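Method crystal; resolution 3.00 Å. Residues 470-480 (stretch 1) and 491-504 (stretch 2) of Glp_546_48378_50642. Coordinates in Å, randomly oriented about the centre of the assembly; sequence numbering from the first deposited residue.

Stretch 1, residues 470-480: LVDYACEQGIS
Stretch 2 491-504: FLERLRDIPAEDML

The most unusual feature is the setting of the Arg496 guanidinium, which meets both a carboxylate and a thiol. Arg496 NH2 donates a hydrogen bond to Asp472 OD2 at 3.1 Å, with an N-H...O angle of 166°. This is also a salt bridge, so charge and direction act together. Asp472 OD2 lies at the guanidinium edge, near its plane. Cys475 SG sits 3.2 Å from Arg496 NH2, at an oblique position. Glu476 OE1 is 4.5 Å from Arg496 NH2, beyond salt-bridge range, yet its charge is opposite.

Arg496 reaches this place with a side chain extended through chi2 and chi3 (both t), with chi1 m and a turn at chi4 of -53°. Its CA-to-CB bond points sideways. Asp472 (chi1 m, chi2 80°) starts away from stretch 2, but its carboxylate comes nearer. Cys475 is t, at -155°.

Stretch 1 begins in a helix that started earlier in the chain. Leu470 to Asp472 are clearly helical. From Ala474 on, the chain is loop or turn, with weak hydrogen bonds from Cys475 N and Glu476 N to Asp472 O. Gly478 has positive phi (72/34), which favours glycine. Ile479 and Ser480 are extended. Stretch 2 opens as a helix, passes through extended Ile498 and Pro499 (psi near 125°), and ends in a second helix.

The backbones are nearest at Cys475 and Leu492, with CA to CA 6.3 Å. Leu492 (m, t) points toward stretch 1. Leu492 CD1 lies 3.0 Å from Ala474 O and 3.3 Å from Ile479 O. These are carbon-to-oxygen contacts, close against the loop backbone.

Val471 (t) is buried and points toward stretch 2. Val471 CG1 is 3.8 Å from Leu495 CB, and Val471 CG2 is 3.9 Å from Met503 SD. Leu495 is m, t. Met503 is m, t, with chi3 -104°. This apolar packing joins Val471 to Leu495 in the first helix and to Met503 further along the chain. The contact buries 429 Å² in total.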

# COMPACT_ATOMS: atom_id res chain seq x y z
N LEU A 470 25.90 17.83 30.16
CA LEU A 470 25.73 17.08 28.93
C LEU A 470 25.18 17.94 27.79
O LEU A 470 25.53 17.73 26.63
CB LEU A 470 24.79 15.90 29.17
CG LEU A 470 25.33 14.80 30.09
CD1 LEU A 470 24.27 13.72 30.25
CD2 LEU A 470 26.61 14.22 29.52
N VAL A 471 24.32 18.89 28.12
CA VAL A 471 23.73 19.77 27.12
C VAL A 471 24.67 20.85 26.68
O VAL A 471 24.68 21.24 25.52
CB VAL A 471 22.47 20.46 27.64
CG1 VAL A 471 21.89 21.36 26.57
CG2 VAL A 471 21.45 19.45 28.07
N ASP A 472 25.45 21.37 27.63
CA ASP A 472 26.40 22.43 27.34
C ASP A 472 27.55 21.93 26.49
O ASP A 472 27.96 22.60 25.54
CB ASP A 472 26.93 23.04 28.64
CG ASP A 472 25.88 23.86 29.38
OD1 ASP A 472 25.03 23.26 30.08
OD2 ASP A 472 25.89 25.11 29.26
N TYR A 473 28.07 20.76 26.82
CA TYR A 473 29.18 20.19 26.05
C TYR A 473 28.63 19.77 24.71
O TYR A 473 29.37 19.61 23.75
CB TYR A 473 29.78 18.98 26.74
CG TYR A 473 30.87 18.31 25.94
CD1 TYR A 473 32.18 18.73 26.03
CD2 TYR A 473 30.58 17.24 25.10
CE1 TYR A 473 33.19 18.11 25.30
CE2 TYR A 473 31.57 16.61 24.37
CZ TYR A 473 32.87 17.05 24.47
OH TYR A 473 33.85 16.43 23.76
N ALA A 474 27.32 19.55 24.66
CA ALA A 474 26.64 19.18 23.43
C ALA A 474 26.22 20.52 22.83
O ALA A 474 25.79 20.60 21.68
CB ALA A 474 25.42 18.32 23.72
N CYS A 475 26.35 21.56 23.64
CA CYS A 475 25.98 22.90 23.23
C CYS A 475 27.19 23.58 22.66
O CYS A 475 27.07 24.43 21.78
CB CYS A 475 25.46 23.71 24.42
SG CYS A 475 24.36 25.04 23.94
N GLU A 476 28.37 23.20 23.14
CA GLU A 476 29.59 23.82 22.66
C GLU A 476 30.42 22.87 21.80
O GLU A 476 31.60 23.09 21.58
CB GLU A 476 30.43 24.34 23.85
CG GLU A 476 29.61 25.00 25.01
CD GLU A 476 28.88 26.30 24.64
OE1 GLU A 476 28.05 26.29 23.70
OE2 GLU A 476 29.12 27.33 25.30
N GLN A 477 29.78 21.82 21.30
CA GLN A 477 30.46 20.85 20.43
C GLN A 477 29.78 20.80 19.06
O GLN A 477 30.28 20.15 18.14
CB GLN A 477 30.46 19.45 21.06
CG GLN A 477 31.74 19.07 21.84
CD GLN A 477 32.74 18.23 21.03
OE1 GLN A 477 32.38 17.21 20.43
NE2 GLN A 477 34.00 18.66 21.02
N GLY A 478 28.64 21.48 18.93
CA GLY A 478 27.91 21.48 17.67
C GLY A 478 27.24 20.15 17.37
O GLY A 478 27.15 19.73 16.21
N ILE A 479 26.79 19.48 18.42
CA ILE A 479 26.12 18.20 18.26
C ILE A 479 24.78 18.45 17.60
O ILE A 479 24.04 19.34 18.01
CB ILE A 479 25.91 17.50 19.62
CG1 ILE A 479 27.27 17.04 20.17
CG2 ILE A 479 24.97 16.32 19.47
CD1 ILE A 479 27.19 16.39 21.54
N SER A 480 24.48 17.67 16.58
CA SER A 480 23.22 17.82 15.87
C SER A 480 22.55 16.48 15.72
O SER A 480 23.20 15.50 15.36
CB SER A 480 23.49 18.41 14.49
OG SER A 480 24.52 17.70 13.83
N PHE A 491 17.33 23.25 18.32
CA PHE A 491 16.93 22.28 19.31
C PHE A 491 17.66 22.51 20.62
O PHE A 491 17.04 22.75 21.65
CB PHE A 491 17.19 20.87 18.79
CG PHE A 491 16.86 19.79 19.77
CD1 PHE A 491 15.58 19.71 20.33
CD2 PHE A 491 17.82 18.87 20.15
CE1 PHE A 491 15.27 18.72 21.26
CE2 PHE A 491 17.52 17.87 21.08
CZ PHE A 491 16.24 17.80 21.63
N LEU A 492 18.99 22.43 20.56
CA LEU A 492 19.83 22.61 21.74
C LEU A 492 19.48 23.87 22.49
O LEU A 492 19.50 23.89 23.72
CB LEU A 492 21.31 22.64 21.35
CG LEU A 492 21.83 21.40 20.62
CD1 LEU A 492 23.31 21.59 20.31
CD2 LEU A 492 21.60 20.15 21.47
N GLU A 493 19.15 24.92 21.76
CA GLU A 493 18.78 26.17 22.40
C GLU A 493 17.57 25.93 23.29
O GLU A 493 17.54 26.37 24.44
CB GLU A 493 18.44 27.23 21.35
CG GLU A 493 18.61 28.67 21.86
CD GLU A 493 17.93 28.91 23.23
OE1 GLU A 493 16.70 28.75 23.32
OE2 GLU A 493 18.65 29.27 24.20
N ARG A 494 16.57 25.24 22.78
CA ARG A 494 15.38 24.96 23.57
C ARG A 494 15.75 24.31 24.90
O ARG A 494 15.30 24.73 25.96
CB ARG A 494 14.43 24.03 22.81
CG ARG A 494 13.16 23.70 23.58
CD ARG A 494 12.32 24.95 23.79
NE ARG A 494 11.62 24.96 25.08
CZ ARG A 494 10.73 24.06 25.47
NH1 ARG A 494 10.39 23.06 24.67
NH2 ARG A 494 10.15 24.17 26.66
N LEU A 495 16.59 23.28 24.83
CA LEU A 495 17.02 22.58 26.03
C LEU A 495 17.49 23.54 27.10
O LEU A 495 17.29 23.30 28.28
CB LEU A 495 18.16 21.60 25.71
CG LEU A 495 17.81 20.36 24.88
CD1 LEU A 495 19.04 19.48 24.75
CD2 LEU A 495 16.68 19.60 25.53
N ARG A 496 18.13 24.63 26.70
CA ARG A 496 18.60 25.62 27.65
C ARG A 496 17.43 26.14 28.45
O ARG A 496 17.54 26.40 29.64
CB ARG A 496 19.28 26.80 26.95
CG ARG A 496 20.61 26.46 26.32
CD ARG A 496 21.39 27.72 26.02
NE ARG A 496 22.82 27.43 25.96
CZ ARG A 496 23.49 26.79 26.92
NH1 ARG A 496 22.87 26.39 28.02
NH2 ARG A 496 24.79 26.56 26.78
N ASP A 497 16.29 26.30 27.79
CA ASP A 497 15.11 26.81 28.46
C ASP A 497 14.46 25.75 29.34
O ASP A 497 13.71 26.06 30.27
CB ASP A 497 14.10 27.31 27.42
CG ASP A 497 14.73 28.26 26.41
OD1 ASP A 497 15.53 29.12 26.82
OD2 ASP A 497 14.42 28.15 25.20
N ILE A 498 14.78 24.48 29.07
CA ILE A 498 14.22 23.38 29.85
C ILE A 498 14.95 23.14 31.16
O ILE A 498 16.17 22.99 31.20
CB ILE A 498 14.23 22.06 29.04
CG1 ILE A 498 13.34 22.21 27.80
CG2 ILE A 498 13.73 20.90 29.89
CD1 ILE A 498 13.37 21.01 26.89
N PRO A 499 14.21 23.11 32.27
CA PRO A 499 14.79 22.89 33.60
C PRO A 499 15.34 21.48 33.73
O PRO A 499 14.62 20.51 33.53
CB PRO A 499 13.61 23.15 34.54
CG PRO A 499 12.41 22.78 33.70
CD PRO A 499 12.75 23.36 32.37
N ALA A 500 16.62 21.38 34.06
CA ALA A 500 17.30 20.09 34.22
C ALA A 500 16.46 18.96 34.83
O ALA A 500 16.41 17.85 34.27
CB ALA A 500 18.56 20.28 35.03
N GLU A 501 15.82 19.22 35.96
CA GLU A 501 15.02 18.19 36.61
C GLU A 501 13.88 17.66 35.75
O GLU A 501 13.18 16.74 36.16
CB GLU A 501 14.46 18.69 37.95
CG GLU A 501 13.57 19.92 37.88
CD GLU A 501 14.36 21.21 37.81
OE1 GLU A 501 15.55 21.20 38.18
OE2 GLU A 501 13.78 22.25 37.40
N ASP A 502 13.69 18.23 34.57
CA ASP A 502 12.63 17.77 33.67
C ASP A 502 13.17 16.90 32.54
O ASP A 502 12.42 16.17 31.90
CB ASP A 502 11.86 18.94 33.06
CG ASP A 502 10.88 19.56 34.03
OD1 ASP A 502 10.41 18.85 34.95
OD2 ASP A 502 10.55 20.76 33.87
N MET A 503 14.48 16.96 32.32
CA MET A 503 15.09 16.20 31.24
C MET A 503 15.14 14.67 31.37
O MET A 503 15.12 13.96 30.35
CB MET A 503 16.49 16.75 30.98
CG MET A 503 16.46 18.11 30.32
SD MET A 503 18.07 18.67 29.78
CE MET A 503 18.45 19.90 31.04
N LEU A 504 15.19 14.14 32.59
CA LEU A 504 15.23 12.69 32.76
C LEU A 504 13.93 12.04 32.26
O LEU A 504 13.93 10.89 31.82
CB LEU A 504 15.48 12.33 34.23
CG LEU A 504 15.57 10.84 34.60
CD1 LEU A 504 16.63 10.15 33.74
CD2 LEU A 504 15.89 10.70 36.08